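Stage II sporulation protein Q (Bacillus subtilis, PDB 3TUF) forms with SpoIIIAH an intercellular channel between forespore and mother cell, and is needed for forespore engulfment and for anchoring membrane proteins at the septum. Local coordinates at residues 43-57 against 81-95. Residues are numbered along the deposited sequence; the frame is centred on the assembly and turned at random.
Sequences MPVVDSENVSVVKKF and SKGIDLAEKDGKDFD
L86 fits between the loop at M43-V45 and strand 51-55: its CD1 meets P44 CD tip to tip at 3.6 Å, while L86 CD2 is 3.7 Å from V53 CG2 and also touches M43 CE. CG, anti to the carbonyl carbon (chi1 -72°), with chi2 at 160°, turns CD1 to the P44 ring and CD2 to V53 and the methyl of M43. F57, its CG anti to the backbone N (chi1 172°), lays its ring along 81-83, S81 O over one face but offset toward the rim and F57 CD2 3.4 Å from K82 C; A175 and N177 also touch this side chain. V51 CG1 stands over the centre of the F94 ring in a CH-pi contact, 4.0 Å from the centroid, and V45 CG2 approaches that ring obliquely. Strands 51-55 and 84-88 pair antiparallel, S52 and A87 exchanging two nearly straight backbone bonds. V54 and K55 both face D85, a classic beta bulge at the edge of the M23 peptidase-type sheet: D85 O takes V54 N at 2.6 Å and, weakly, K55 N. K55 CE is 3.7 Å from D85 OD2, yet the D85 carboxylate bonds H166 and S161, and K55 NZ bonds D160 and L71 O. E88 CG packs 3.5 Å from N50 OD1, and E88 OE1 accepts K92 N at 2.7 Å; an alanine in place of E88 would probably leave K92 N without this acceptor and N50 OD1 without the CG it packs on.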
loop_
_atom_site.group_PDB
_atom_site.type_symbol
_atom_site.label_atom_id
_atom_site.label_comp_id
_atom_site.label_asym_id
_atom_site.label_seq_id
_atom_site.Cartn_x
_atom_site.Cartn_y
_atom_site.Cartn_z
ATOM N N MET A 43 -0.119 -35.649 -27.878
ATOM C CA MET A 43 -0.952 -34.617 -28.503
ATOM C C MET A 43 -2.407 -34.946 -28.203
ATOM O O MET A 43 -2.800 -36.087 -28.316
ATOM C CB MET A 43 -0.700 -34.581 -30.006
ATOM C CG MET A 43 0.575 -33.873 -30.291
ATOM S SD MET A 43 0.306 -32.060 -30.129
ATOM C CE MET A 43 -0.425 -31.805 -31.783
ATOM N N PRO A 44 -3.212 -33.955 -27.804
ATOM C CA PRO A 44 -4.589 -34.244 -27.352
ATOM C C PRO A 44 -5.604 -34.375 -28.514
ATOM O O PRO A 44 -6.757 -33.840 -28.423
ATOM C CB PRO A 44 -4.917 -33.006 -26.527
ATOM C CG PRO A 44 -4.290 -31.926 -27.301
ATOM C CD PRO A 44 -2.966 -32.505 -27.837
ATOM N N VAL A 45 -5.191 -35.076 -29.578
ATOM C CA VAL A 45 -5.953 -35.096 -30.843
ATOM C C VAL A 45 -5.877 -36.505 -31.393
ATOM O O VAL A 45 -5.041 -37.279 -30.941
ATOM C CB VAL A 45 -5.371 -34.060 -31.787
ATOM C CG1 VAL A 45 -5.594 -34.391 -33.171
ATOM C CG2 VAL A 45 -6.013 -32.746 -31.529
ATOM N N VAL A 46 -6.765 -36.892 -32.316
ATOM C CA VAL A 46 -6.645 -38.228 -32.865
ATOM C C VAL A 46 -5.840 -38.146 -34.169
ATOM O O VAL A 46 -4.896 -38.903 -34.410
ATOM C CB VAL A 46 -8.017 -38.896 -33.101
ATOM C CG1 VAL A 46 -7.809 -40.208 -33.817
ATOM C CG2 VAL A 46 -8.803 -39.133 -31.773
ATOM N N ASP A 47 -6.211 -37.212 -35.022
ATOM C CA ASP A 47 -5.471 -37.004 -36.218
ATOM C C ASP A 47 -4.446 -35.887 -35.981
ATOM O O ASP A 47 -4.630 -34.762 -36.497
ATOM C CB ASP A 47 -6.431 -36.583 -37.302
ATOM C CG ASP A 47 -5.759 -36.500 -38.627
ATOM O OD1 ASP A 47 -4.579 -36.948 -38.709
ATOM O OD2 ASP A 47 -6.383 -35.992 -39.566
ATOM N N SER A 48 -3.365 -36.172 -35.228
ATOM C CA SER A 48 -2.318 -35.154 -34.911
ATOM C C SER A 48 -1.624 -34.549 -36.117
ATOM O O SER A 48 -1.132 -33.445 -36.050
ATOM C CB SER A 48 -1.254 -35.702 -33.970
ATOM O OG SER A 48 -1.100 -37.083 -34.167
ATOM N N GLU A 49 -1.590 -35.250 -37.230
ATOM C CA GLU A 49 -0.930 -34.681 -38.389
ATOM C C GLU A 49 -1.708 -33.588 -39.068
ATOM O O GLU A 49 -1.109 -32.788 -39.731
ATOM C CB GLU A 49 -0.658 -35.751 -39.411
ATOM C CG GLU A 49 0.369 -36.721 -38.942
ATOM C CD GLU A 49 1.718 -36.415 -39.493
ATOM O OE1 GLU A 49 1.861 -35.417 -40.256
ATOM O OE2 GLU A 49 2.641 -37.190 -39.164
ATOM N N ASN A 50 -3.023 -33.548 -38.947
ATOM C CA ASN A 50 -3.802 -32.536 -39.666
ATOM C C ASN A 50 -4.111 -31.243 -38.865
ATOM O O ASN A 50 -4.897 -30.350 -39.319
ATOM C CB ASN A 50 -5.086 -33.168 -40.163
ATOM C CG ASN A 50 -5.731 -32.388 -41.308
ATOM O OD1 ASN A 50 -6.948 -32.439 -41.458
ATOM N ND2 ASN A 50 -4.941 -31.682 -42.115
ATOM N N VAL A 51 -3.511 -31.133 -37.677
ATOM C CA VAL A 51 -3.586 -29.864 -36.956
ATOM C C VAL A 51 -2.238 -29.240 -36.711
ATOM O O VAL A 51 -1.204 -29.938 -36.720
ATOM C CB VAL A 51 -4.390 -29.914 -35.631
ATOM C CG1 VAL A 51 -5.878 -30.223 -35.947
ATOM C CG2 VAL A 51 -3.775 -30.920 -34.630
ATOM N N SER A 52 -2.263 -27.922 -36.494
ATOM C CA SER A 52 -1.084 -27.181 -36.063
ATOM C C SER A 52 -1.359 -26.375 -34.772
ATOM O O SER A 52 -2.482 -26.039 -34.481
ATOM C CB SER A 52 -0.649 -26.247 -37.178
ATOM O OG SER A 52 -1.730 -25.381 -37.478
ATOM N N VAL A 53 -0.317 -26.098 -33.998
ATOM C CA VAL A 53 -0.398 -25.179 -32.857
ATOM C C VAL A 53 -0.638 -23.760 -33.389
ATOM O O VAL A 53 0.173 -23.245 -34.116
ATOM C CB VAL A 53 0.931 -25.204 -32.099
ATOM C CG1 VAL A 53 0.906 -24.189 -30.971
ATOM C CG2 VAL A 53 1.226 -26.613 -31.544
ATOM N N VAL A 54 -1.763 -23.132 -33.067
ATOM C CA VAL A 54 -1.962 -21.719 -33.481
ATOM C C VAL A 54 -1.767 -20.700 -32.348
ATOM O O VAL A 54 -1.833 -19.490 -32.562
ATOM C CB VAL A 54 -3.326 -21.491 -34.090
ATOM C CG1 VAL A 54 -3.341 -22.136 -35.481
ATOM C CG2 VAL A 54 -4.482 -21.985 -33.082
ATOM N N LYS A 55 -1.574 -21.202 -31.134
ATOM C CA LYS A 55 -1.090 -20.384 -30.067
ATOM C C LYS A 55 -0.355 -21.219 -29.031
ATOM O O LYS A 55 -0.762 -22.361 -28.683
ATOM C CB LYS A 55 -2.201 -19.574 -29.424
ATOM C CG LYS A 55 -1.676 -18.560 -28.371
ATOM C CD LYS A 55 -2.815 -18.121 -27.368
ATOM C CE LYS A 55 -3.957 -17.355 -28.089
ATOM N NZ LYS A 55 -3.370 -16.417 -29.102
ATOM N N LYS A 56 0.745 -20.609 -28.573
ATOM C CA LYS A 56 1.725 -21.208 -27.649
ATOM C C LYS A 56 1.519 -20.674 -26.229
ATOM O O LYS A 56 0.843 -19.637 -26.041
ATOM C CB LYS A 56 3.171 -20.881 -28.103
ATOM C CG LYS A 56 3.603 -21.547 -29.374
ATOM C CD LYS A 56 5.003 -20.972 -29.780
ATOM C CE LYS A 56 5.396 -21.458 -31.184
ATOM N NZ LYS A 56 6.652 -20.820 -31.715
ATOM N N PHE A 57 2.109 -21.399 -25.265
ATOM C CA PHE A 57 2.064 -21.086 -23.877
ATOM C C PHE A 57 2.999 -19.861 -23.686
ATOM O O PHE A 57 4.071 -19.825 -24.207
ATOM C CB PHE A 57 2.565 -22.325 -23.153
ATOM C CG PHE A 57 2.761 -22.131 -21.692
ATOM C CD1 PHE A 57 3.859 -21.433 -21.208
ATOM C CD2 PHE A 57 1.847 -22.648 -20.787
ATOM C CE1 PHE A 57 4.049 -21.244 -19.784
ATOM C CE2 PHE A 57 2.013 -22.469 -19.376
ATOM C CZ PHE A 57 3.094 -21.776 -18.869
ATOM N N SER A 81 -1.243 -16.750 -22.240
ATOM C CA SER A 81 -1.777 -18.075 -22.643
ATOM C C SER A 81 -1.260 -19.200 -21.704
ATOM O O SER A 81 -0.077 -19.301 -21.541
ATOM C CB SER A 81 -1.411 -18.357 -24.063
ATOM O OG SER A 81 -1.576 -19.741 -24.301
ATOM N N LYS A 82 -2.100 -20.034 -21.078
ATOM C CA LYS A 82 -1.581 -21.043 -20.097
ATOM C C LYS A 82 -1.510 -22.464 -20.672
ATOM O O LYS A 82 -1.393 -23.567 -19.926
ATOM C CB LYS A 82 -2.421 -20.995 -18.813
ATOM C CG LYS A 82 -2.155 -19.714 -17.954
ATOM C CD LYS A 82 -0.604 -19.437 -17.781
ATOM C CE LYS A 82 -0.247 -18.568 -16.571
ATOM N NZ LYS A 82 1.143 -18.845 -16.157
ATOM N N GLY A 83 -1.556 -22.434 -22.019
ATOM C CA GLY A 83 -1.500 -23.660 -22.820
ATOM C C GLY A 83 -1.319 -23.433 -24.317
ATOM O O GLY A 83 -0.993 -22.307 -24.778
ATOM N N ILE A 84 -1.516 -24.504 -25.092
ATOM C CA ILE A 84 -1.475 -24.363 -26.531
ATOM C C ILE A 84 -2.881 -24.457 -27.101
ATOM O O ILE A 84 -3.777 -25.089 -26.490
ATOM C CB ILE A 84 -0.590 -25.411 -27.151
ATOM C CG1 ILE A 84 -1.187 -26.798 -26.868
ATOM C CG2 ILE A 84 0.831 -25.274 -26.585
ATOM C CD1 ILE A 84 -0.323 -28.009 -27.205
ATOM N N ASP A 85 -3.058 -23.796 -28.252
ATOM C CA ASP A 85 -4.258 -23.903 -29.054
ATOM C C ASP A 85 -3.927 -24.636 -30.333
ATOM O O ASP A 85 -3.007 -24.257 -31.060
ATOM C CB ASP A 85 -4.792 -22.530 -29.415
ATOM C CG ASP A 85 -5.401 -21.785 -28.180
ATOM O OD1 ASP A 85 -5.553 -22.421 -27.068
ATOM O OD2 ASP A 85 -5.728 -20.570 -28.343
ATOM N N LEU A 86 -4.699 -25.669 -30.623
ATOM C CA LEU A 86 -4.512 -26.479 -31.833
ATOM C C LEU A 86 -5.674 -26.209 -32.759
ATOM O O LEU A 86 -6.831 -26.182 -32.280
ATOM C CB LEU A 86 -4.523 -27.961 -31.452
ATOM C CG LEU A 86 -3.242 -28.294 -30.722
ATOM C CD1 LEU A 86 -3.375 -29.597 -29.891
ATOM C CD2 LEU A 86 -2.022 -28.340 -31.741
ATOM N N ALA A 87 -5.401 -25.988 -34.045
ATOM C CA ALA A 87 -6.515 -25.887 -35.055
ATOM C C ALA A 87 -6.083 -26.601 -36.341
ATOM O O ALA A 87 -4.867 -26.758 -36.560
ATOM C CB ALA A 87 -6.948 -24.450 -35.338
ATOM N N GLU A 88 -7.070 -27.068 -37.119
ATOM C CA GLU A 88 -6.907 -27.791 -38.377
ATOM C C GLU A 88 -6.681 -26.755 -39.492
ATOM O O GLU A 88 -7.198 -25.625 -39.384
ATOM C CB GLU A 88 -8.184 -28.624 -38.661
ATOM C CG GLU A 88 -8.206 -29.455 -40.006
ATOM C CD GLU A 88 -8.778 -28.667 -41.258
ATOM O OE1 GLU A 88 -9.691 -27.816 -41.096
ATOM O OE2 GLU A 88 -8.315 -28.896 -42.416
ATOM N N LYS A 89 -5.920 -27.121 -40.552
ATOM C CA LYS A 89 -5.617 -26.146 -41.616
ATOM C C LYS A 89 -6.835 -25.248 -41.954
ATOM O O LYS A 89 -6.743 -24.034 -41.890
ATOM C CB LYS A 89 -5.038 -26.801 -42.872
ATOM C CG LYS A 89 -4.304 -25.791 -43.871
ATOM C CD LYS A 89 -5.194 -25.156 -45.008
ATOM C CE LYS A 89 -4.923 -25.751 -46.407
ATOM N NZ LYS A 89 -5.207 -27.223 -46.513
ATOM N N ASP A 90 -7.990 -25.822 -42.262
ATOM C CA ASP A 90 -9.097 -24.989 -42.695
ATOM C C ASP A 90 -10.090 -24.675 -41.590
ATOM O O ASP A 90 -11.193 -24.223 -41.869
ATOM C CB ASP A 90 -9.762 -25.625 -43.909
ATOM C CG ASP A 90 -8.870 -25.545 -45.133
ATOM O OD1 ASP A 90 -8.723 -24.432 -45.687
ATOM O OD2 ASP A 90 -8.281 -26.584 -45.520
ATOM N N GLY A 91 -9.667 -24.886 -40.334
ATOM C CA GLY A 91 -10.491 -24.660 -39.122
ATOM C C GLY A 91 -11.777 -25.470 -39.125
ATOM O O GLY A 91 -12.844 -24.968 -38.705
ATOM N N LYS A 92 -11.702 -26.708 -39.633
ATOM C CA LYS A 92 -12.809 -27.665 -39.530
ATOM C C LYS A 92 -12.743 -28.340 -38.157
ATOM O O LYS A 92 -11.671 -28.416 -37.508
ATOM C CB LYS A 92 -12.714 -28.753 -40.608
ATOM C CG LYS A 92 -12.795 -28.298 -42.066
ATOM C CD LYS A 92 -12.311 -29.411 -43.022
ATOM C CE LYS A 92 -12.020 -28.881 -44.450
ATOM N NZ LYS A 92 -11.823 -30.011 -45.400
ATOM N N ASP A 93 -13.892 -28.848 -37.729
ATOM C CA ASP A 93 -14.041 -29.555 -36.473
ATOM C C ASP A 93 -13.095 -30.720 -36.421
ATOM O O ASP A 93 -12.812 -31.320 -37.468
ATOM C CB ASP A 93 -15.459 -30.130 -36.363
ATOM C CG ASP A 93 -16.481 -29.105 -35.920
ATOM O OD1 ASP A 93 -16.119 -27.961 -35.568
ATOM O OD2 ASP A 93 -17.677 -29.435 -35.913
ATOM N N PHE A 94 -12.637 -31.099 -35.234
ATOM C CA PHE A 94 -11.862 -32.305 -35.174
ATOM C C PHE A 94 -11.964 -32.870 -33.784
ATOM O O PHE A 94 -12.410 -32.176 -32.832
ATOM C CB PHE A 94 -10.410 -31.977 -35.540
ATOM C CG PHE A 94 -9.746 -30.914 -34.611
ATOM C CD1 PHE A 94 -9.087 -31.333 -33.422
ATOM C CD2 PHE A 94 -9.781 -29.521 -34.929
ATOM C CE1 PHE A 94 -8.516 -30.389 -32.523
ATOM C CE2 PHE A 94 -9.205 -28.582 -34.087
ATOM C CZ PHE A 94 -8.567 -29.017 -32.867
ATOM N N ASP A 95 -11.560 -34.110 -33.612
ATOM C CA ASP A 95 -11.899 -34.785 -32.375
ATOM C C ASP A 95 -10.746 -34.595 -31.479
ATOM O O ASP A 95 -9.604 -34.733 -31.905
ATOM C CB ASP A 95 -12.176 -36.265 -32.617
ATOM C CG ASP A 95 -13.364 -36.502 -33.642
ATOM O OD1 ASP A 95 -14.552 -36.219 -33.282
ATOM O OD2 ASP A 95 -13.113 -36.968 -34.782
#